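Pyridoxamine 5-phosphate-dependent dehydrase (Escherichia coli, PDB 3B8X) catalyses the pyridoxal phosphate-dependent removal of the C3'-hydroxyl from GDP-4-keto-6-deoxy-D-mannose, a step in making L-colitose for the lipopolysaccharide O-antigen. Local coordinates at the interface of chains A and B. Sequence-based numbering; all coordinates share one arbitrary frame. Chains: chain A/B, Pyridoxamine 5-phosphate-dependent dehydrase.

Contact 1: the interface of chains A and B. Residues chain A 221, 238, 241-242; chain B 333-334, 370.
B:Pro334 lies against one face of the A:Phe238 ring, its CD 4.0 Å from the ring centroid and displaced toward the rim, a CH-pi contact. The same ring covers the start of the proline as well, with A:Phe238 CZ 3.5 Å from B:Pro334 CA. With CG anti to the backbone N (chi1 -172°), A:Phe238 swings its ring out over the proline. The second apolar pair runs at about a right angle: A:Phe242 CZ is 3.5 Å from CD of B:Arg333, whose aliphatic part passes the far end of the phenyl ring. The B:Arg333 guanidinium meets A:Phe242 CZ at its edge, with the two planes almost perpendicular (85°). A chain bent at chi2 (-68°) turns B:Arg333 toward A:Arg221, whose NH2 is 3.6 Å from B:Arg333 NE. Behind this shell, A:Arg221 NE donates to the backbone O of A:Ser241, a poorly ordered residue, at 2.8 Å. That bond lies close to the guanidinium plane and should restrain the group's rotation. B:Phe370 flanks the aliphatic part of B:Arg333 and only skirts A:Phe242. This patch of the two-fold subunit interface borders an active site, since A:Arg221 and A:Phe242 also line the pocket of the bound GDP-perosamine adduct. The chain A residues belong to loops, with 238 to 242 preceding the long helix 255-286; B:Arg333 ends strand 332-333, B:Pro334 follows it in loop, and B:Phe370 is in strand 368-372.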
loop_
_atom_site.group_PDB
_atom_site.type_symbol
_atom_site.label_atom_id
_atom_site.label_comp_id
_atom_site.label_asym_id
_atom_site.label_seq_id
_atom_site.Cartn_x
_atom_site.Cartn_y
_atom_site.Cartn_z
ATOM N N ARG A 221 -2.701 -14.991 9.658
ATOM C CA ARG A 221 -3.788 -14.641 10.586
ATOM C C ARG A 221 -5.119 -14.587 9.944
ATOM O O ARG A 221 -6.098 -15.000 10.557
ATOM C CB ARG A 221 -3.531 -13.313 11.307
ATOM C CG ARG A 221 -2.216 -13.295 12.146
ATOM C CD ARG A 221 -2.310 -12.333 13.306
ATOM N NE ARG A 221 -1.040 -12.088 13.981
ATOM C CZ ARG A 221 -0.804 -11.028 14.749
ATOM N NH1 ARG A 221 -1.750 -10.100 14.930
ATOM N NH2 ARG A 221 0.366 -10.893 15.337
ATOM N N PHE A 238 0.486 -19.151 19.222
ATOM C CA PHE A 238 1.849 -18.604 19.178
ATOM C C PHE A 238 2.521 -18.999 17.882
ATOM O O PHE A 238 3.503 -18.405 17.455
ATOM C CB PHE A 238 2.654 -19.172 20.364
ATOM C CG PHE A 238 4.012 -18.564 20.569
ATOM C CD1 PHE A 238 4.192 -17.461 21.400
ATOM C CD2 PHE A 238 5.134 -19.163 20.026
ATOM C CE1 PHE A 238 5.483 -16.956 21.669
ATOM C CE2 PHE A 238 6.431 -18.654 20.279
ATOM C CZ PHE A 238 6.594 -17.541 21.117
ATOM N N SER A 241 0.952 -16.746 14.878
ATOM C CA SER A 241 0.770 -15.297 15.082
ATOM C C SER A 241 1.662 -14.505 14.156
ATOM O O SER A 241 1.173 -13.671 13.416
ATOM C CB SER A 241 0.843 -14.877 16.562
ATOM O OG SER A 241 1.899 -13.987 16.874
ATOM N N PHE A 242 2.951 -14.864 14.118
ATOM C CA PHE A 242 3.900 -14.273 13.167
ATOM C C PHE A 242 4.420 -15.343 12.170
ATOM O O PHE A 242 5.623 -15.527 12.036
ATOM C CB PHE A 242 5.121 -13.658 13.867
ATOM C CG PHE A 242 4.837 -12.428 14.676
ATOM C CD1 PHE A 242 3.688 -11.667 14.466
ATOM C CD2 PHE A 242 5.756 -12.018 15.650
ATOM C CE1 PHE A 242 3.449 -10.521 15.230
ATOM C CE2 PHE A 242 5.541 -10.871 16.403
ATOM C CZ PHE A 242 4.368 -10.127 16.211
ATOM N N ARG B 333 4.543 -12.993 22.208
ATOM C CA ARG B 333 4.769 -13.176 20.773
ATOM C C ARG B 333 6.160 -13.816 20.593
ATOM O O ARG B 333 7.027 -13.634 21.426
ATOM C CB ARG B 333 4.898 -11.780 20.099
ATOM C CG ARG B 333 3.650 -10.897 19.960
ATOM C CD ARG B 333 2.670 -11.522 18.966
ATOM N NE ARG B 333 1.472 -10.715 18.740
ATOM C CZ ARG B 333 0.360 -10.858 19.445
ATOM N NH1 ARG B 333 -0.691 -10.080 19.175
ATOM N NH2 ARG B 333 0.334 -11.774 20.434
ATOM N N PRO B 334 6.421 -14.450 19.457
ATOM C CA PRO B 334 7.796 -14.899 19.189
ATOM C C PRO B 334 8.560 -13.588 18.939
ATOM O O PRO B 334 7.962 -12.531 18.751
ATOM C CB PRO B 334 7.693 -15.603 17.829
ATOM C CG PRO B 334 6.299 -15.860 17.604
ATOM C CD PRO B 334 5.459 -14.919 18.446
ATOM N N PHE B 370 8.646 -12.500 23.368
ATOM C CA PHE B 370 8.652 -11.232 24.046
ATOM C C PHE B 370 7.311 -10.870 24.629
ATOM O O PHE B 370 6.301 -11.402 24.203
ATOM C CB PHE B 370 9.324 -10.104 23.243
ATOM C CG PHE B 370 8.443 -9.469 22.206
ATOM C CD1 PHE B 370 7.617 -8.405 22.532
ATOM C CD2 PHE B 370 8.517 -9.887 20.873
ATOM C CE1 PHE B 370 6.832 -7.773 21.574
ATOM C CE2 PHE B 370 7.742 -9.283 19.884
ATOM C CZ PHE B 370 6.871 -8.230 20.240
#

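Contact 2: the interface of chains A and B. Residues chain A 333-334, 336; chain B 221, 238, 241-242.
A:Pro334 packs on B:Phe238 at the apolar centre, where A:Pro334 CA comes within 3.5 Å of B:Phe238 CZ. A:Pro334 CG rises over the same ring face, toward its rim, 3.9 Å from B:Phe238 CE2. The B:Phe238 ring reaches this position with CG anti to the backbone N (chi1 -163°), projecting from the first turn of helix 237-241. Next to it, B:Phe242, a poorly ordered residue, is wedged between A:Val336 and A:Arg333. Its CD2 lies 3.8 Å from A:Val336 CA. On the other flank A:Arg333 CD is modelled 3.7 Å from B:Phe242 CZ, a contact to be read with caution because both residues are poorly ordered. Within chain B, B:Ser241, also poorly ordered, puts OG over the centre of the B:Phe242 ring. Farther out, the polar rim is built on B:Arg221, whose NE donates to the backbone O of B:Ser241 at 3.0 Å. The bond is nearly straight (167° at H) and lies in the guanidinium plane, so the group meets the last carbonyl of the helix edge-on, which should restrain its rotation. A:Arg333 extends toward B:Arg221, its chain bent at chi3 (110°), but the detailed meeting of the guanidinium groups is doubtful. B:Arg221 and B:Phe242 also line the pocket of the bound GDP-perosamine adduct, together with many residues of the other subunit. The packing therefore joins two subunits and, by inference, steadies the composite wall of an active site.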
loop_
_atom_site.group_PDB
_atom_site.type_symbol
_atom_site.label_atom_id
_atom_site.label_comp_id
_atom_site.label_asym_id
_atom_site.label_seq_id
_atom_site.Cartn_x
_atom_site.Cartn_y
_atom_site.Cartn_z
ATOM N N ARG A 333 -10.818 17.547 -16.984
ATOM C CA ARG A 333 -9.622 16.726 -16.868
ATOM C C ARG A 333 -9.302 16.103 -18.221
ATOM O O ARG A 333 -10.203 15.994 -19.041
ATOM C CB ARG A 333 -9.974 15.556 -15.960
ATOM C CG ARG A 333 -10.245 15.940 -14.536
ATOM C CD ARG A 333 -10.084 14.757 -13.606
ATOM N NE ARG A 333 -8.898 14.898 -12.762
ATOM C CZ ARG A 333 -8.626 15.930 -11.957
ATOM N NH1 ARG A 333 -9.434 16.983 -11.860
ATOM N NH2 ARG A 333 -7.500 15.932 -11.265
ATOM N N PRO A 334 -8.059 15.647 -18.428
ATOM C CA PRO A 334 -7.768 14.865 -19.624
ATOM C C PRO A 334 -8.498 13.530 -19.371
ATOM O O PRO A 334 -8.894 13.216 -18.248
ATOM C CB PRO A 334 -6.254 14.581 -19.525
ATOM C CG PRO A 334 -5.718 15.412 -18.434
ATOM C CD PRO A 334 -6.867 15.869 -17.583
ATOM N N VAL A 336 -8.043 10.454 -18.329
ATOM C CA VAL A 336 -7.010 9.708 -17.612
ATOM C C VAL A 336 -5.519 9.716 -18.102
ATOM O O VAL A 336 -4.844 10.751 -18.120
ATOM C CB VAL A 336 -7.539 8.294 -17.117
ATOM C CG1 VAL A 336 -8.540 8.531 -16.052
ATOM C CG2 VAL A 336 -8.207 7.543 -18.281
ATOM N N ARG B 221 1.936 15.743 -9.151
ATOM C CA ARG B 221 1.156 16.664 -8.365
ATOM C C ARG B 221 1.771 17.175 -7.082
ATOM O O ARG B 221 1.471 18.280 -6.646
ATOM C CB ARG B 221 -0.176 16.032 -8.010
ATOM C CG ARG B 221 -1.073 15.960 -9.195
ATOM C CD ARG B 221 -2.525 16.064 -8.784
ATOM N NE ARG B 221 -3.363 15.631 -9.895
ATOM C CZ ARG B 221 -4.633 15.281 -9.761
ATOM N NH1 ARG B 221 -5.226 15.361 -8.581
ATOM N NH2 ARG B 221 -5.309 14.892 -10.822
ATOM N N PHE B 238 -3.570 21.365 -16.988
ATOM C CA PHE B 238 -4.132 20.274 -17.767
ATOM C C PHE B 238 -2.998 19.312 -18.128
ATOM O O PHE B 238 -3.230 18.117 -18.268
ATOM C CB PHE B 238 -4.791 20.792 -19.054
ATOM C CG PHE B 238 -5.732 19.817 -19.696
ATOM C CD1 PHE B 238 -7.089 19.804 -19.344
ATOM C CD2 PHE B 238 -5.280 18.941 -20.677
ATOM C CE1 PHE B 238 -7.986 18.934 -19.979
ATOM C CE2 PHE B 238 -6.173 18.041 -21.318
ATOM C CZ PHE B 238 -7.532 18.057 -20.972
ATOM N N SER B 241 -1.810 17.744 -14.752
ATOM C CA SER B 241 -2.922 17.109 -14.048
ATOM C C SER B 241 -2.569 15.632 -13.826
ATOM O O SER B 241 -2.408 15.163 -12.694
ATOM C CB SER B 241 -4.181 17.221 -14.929
ATOM O OG SER B 241 -5.334 16.634 -14.345
ATOM N N PHE B 242 -2.445 14.916 -14.938
ATOM C CA PHE B 242 -2.138 13.490 -14.956
ATOM C C PHE B 242 -0.870 13.255 -15.812
ATOM O O PHE B 242 -0.887 12.736 -16.917
ATOM C CB PHE B 242 -3.324 12.673 -15.530
ATOM C CG PHE B 242 -4.613 12.719 -14.724
ATOM C CD1 PHE B 242 -4.624 12.821 -13.337
ATOM C CD2 PHE B 242 -5.833 12.557 -15.372
ATOM C CE1 PHE B 242 -5.843 12.799 -12.621
ATOM C CE2 PHE B 242 -7.051 12.520 -14.668
ATOM C CZ PHE B 242 -7.055 12.615 -13.286
#

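Contact 3: the interface of chains A and B. Residues chain A 95, 346, 349; chain B 244-247.
One face of the A:Tyr95 ring carries B:Pro247, whose CA sits over the ring centre, 3.5 Å from the centroid, as a CH-pi contact. The phenol reaches past the proline to the preceding residue, and A:Tyr95 OH is 3.0 Å from the backbone O of B:Leu246. That oxygen stands above the hydroxyl on the proline-bearing face, with an angle CZ-OH...O of about 86°. Phenol and carbonyl could form a hydrogen bond, but only with the O-H turned out of the ring plane, so it would probably be poorly directed. B:Phe244 CB flanks the same hydroxyl at 3.5 Å from A:Tyr95 OH. The second ring, A:Tyr349, has A:Val346 CA of its own chain at its edge, in plane. B:Pro247 comes over one face of this ring near the CG/CD1 rim, at about a right angle, with its CG 3.8 Å from A:Tyr349 CG. CG of A:Tyr349 is anti to its own carbonyl carbon (chi1 -60°), which brings the phenol oxygen across the CD2 branch of B:Leu246, 3.8 Å from A:Tyr349 OH. Between the two tyrosines, the CG2 branch of A:Val346 presses on the peptide link, 3.4 Å from B:Leu246 C. B:Pro247 is in this way gripped from three directions. In the fold, A:Tyr95 projects from helix 91-99, A:Val346 from the short helix 344-347 and A:Tyr349 from the loop just after it, together receiving the loop segment 244-247 of chain B.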
loop_
_atom_site.group_PDB
_atom_site.type_symbol
_atom_site.label_atom_id
_atom_site.label_comp_id
_atom_site.label_asym_id
_atom_site.label_seq_id
_atom_site.Cartn_x
_atom_site.Cartn_y
_atom_site.Cartn_z
ATOM N N TYR A 95 1.526 0.009 -13.711
ATOM C CA TYR A 95 2.696 -0.196 -12.868
ATOM C C TYR A 95 2.936 -1.549 -12.319
ATOM O O TYR A 95 4.109 -1.953 -12.234
ATOM C CB TYR A 95 2.815 0.793 -11.719
ATOM C CG TYR A 95 2.991 2.209 -12.179
ATOM C CD1 TYR A 95 3.576 2.494 -13.416
ATOM C CD2 TYR A 95 2.574 3.268 -11.375
ATOM C CE1 TYR A 95 3.749 3.839 -13.849
ATOM C CE2 TYR A 95 2.754 4.616 -11.798
ATOM C CZ TYR A 95 3.285 4.880 -13.040
ATOM O OH TYR A 95 3.441 6.194 -13.407
ATOM N N VAL A 346 8.767 6.888 -18.163
ATOM C CA VAL A 346 8.330 5.792 -17.315
ATOM C C VAL A 346 8.375 4.494 -18.141
ATOM O O VAL A 346 8.720 3.439 -17.640
ATOM C CB VAL A 346 6.930 6.088 -16.691
ATOM C CG1 VAL A 346 5.795 5.568 -17.572
ATOM C CG2 VAL A 346 6.793 5.507 -15.296
ATOM N N TYR A 349 11.170 1.899 -18.114
ATOM C CA TYR A 349 11.266 0.855 -17.091
ATOM C C TYR A 349 10.503 -0.401 -17.482
ATOM O O TYR A 349 10.683 -1.463 -16.888
ATOM C CB TYR A 349 10.801 1.372 -15.718
ATOM C CG TYR A 349 11.589 2.550 -15.165
ATOM C CD1 TYR A 349 11.189 3.873 -15.390
ATOM C CD2 TYR A 349 12.748 2.345 -14.423
ATOM C CE1 TYR A 349 11.907 4.937 -14.871
ATOM C CE2 TYR A 349 13.511 3.415 -13.952
ATOM C CZ TYR A 349 13.095 4.691 -14.172
ATOM O OH TYR A 349 13.820 5.706 -13.622
ATOM N N PHE B 244 2.494 11.169 -15.690
ATOM C CA PHE B 244 3.031 10.016 -14.964
ATOM C C PHE B 244 4.497 9.762 -15.303
ATOM O O PHE B 244 4.819 9.480 -16.451
ATOM C CB PHE B 244 2.159 8.821 -15.333
ATOM C CG PHE B 244 0.770 8.934 -14.805
ATOM C CD1 PHE B 244 -0.327 8.950 -15.660
ATOM C CD2 PHE B 244 0.556 9.066 -13.441
ATOM C CE1 PHE B 244 -1.638 9.005 -15.171
ATOM C CE2 PHE B 244 -0.771 9.154 -12.937
ATOM C CZ PHE B 244 -1.863 9.125 -13.815
ATOM N N VAL B 245 5.373 9.823 -14.301
ATOM C CA VAL B 245 6.834 9.772 -14.510
ATOM C C VAL B 245 7.752 8.744 -13.872
ATOM O O VAL B 245 8.903 8.605 -14.305
ATOM C CB VAL B 245 7.454 11.189 -14.286
ATOM C CG1 VAL B 245 6.705 12.201 -15.160
ATOM C CG2 VAL B 245 7.325 11.647 -12.804
ATOM N N LEU B 246 7.296 8.071 -12.818
ATOM C CA LEU B 246 8.065 7.002 -12.176
ATOM C C LEU B 246 7.050 5.880 -11.897
ATOM O O LEU B 246 5.876 6.186 -11.607
ATOM C CB LEU B 246 8.670 7.499 -10.855
ATOM C CG LEU B 246 9.900 8.365 -11.093
ATOM C CD1 LEU B 246 10.386 8.804 -9.761
ATOM C CD2 LEU B 246 11.019 7.641 -11.864
ATOM N N PRO B 247 7.468 4.615 -12.001
ATOM C CA PRO B 247 6.574 3.488 -11.687
ATOM C C PRO B 247 6.371 3.431 -10.164
ATOM O O PRO B 247 7.138 2.805 -9.451
ATOM C CB PRO B 247 7.326 2.241 -12.220
ATOM C CG PRO B 247 8.668 2.748 -12.778
ATOM C CD PRO B 247 8.849 4.181 -12.295
#

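Contacts 1 and 2 are symmetry twins with the chains exchanged, sharing residues 221, 238, 241, 242, 333 and 334; their C-alpha centres are about 45 Å apart. Contact 3 lies about 15 Å from contact 2 and about 38 Å from contact 1, measured between the same centres. One segment of chain B, residues 238 to 247, contributes to both contact 2 and contact 3 and packs against separate elements of chain A; B:Arg221 joins contact 2 from elsewhere. Since the ligand pocket draws on both chains, the two-fold pairing fits the dimer typical of this aminotransferase fold, with each subunit helping to complete its partner's active site.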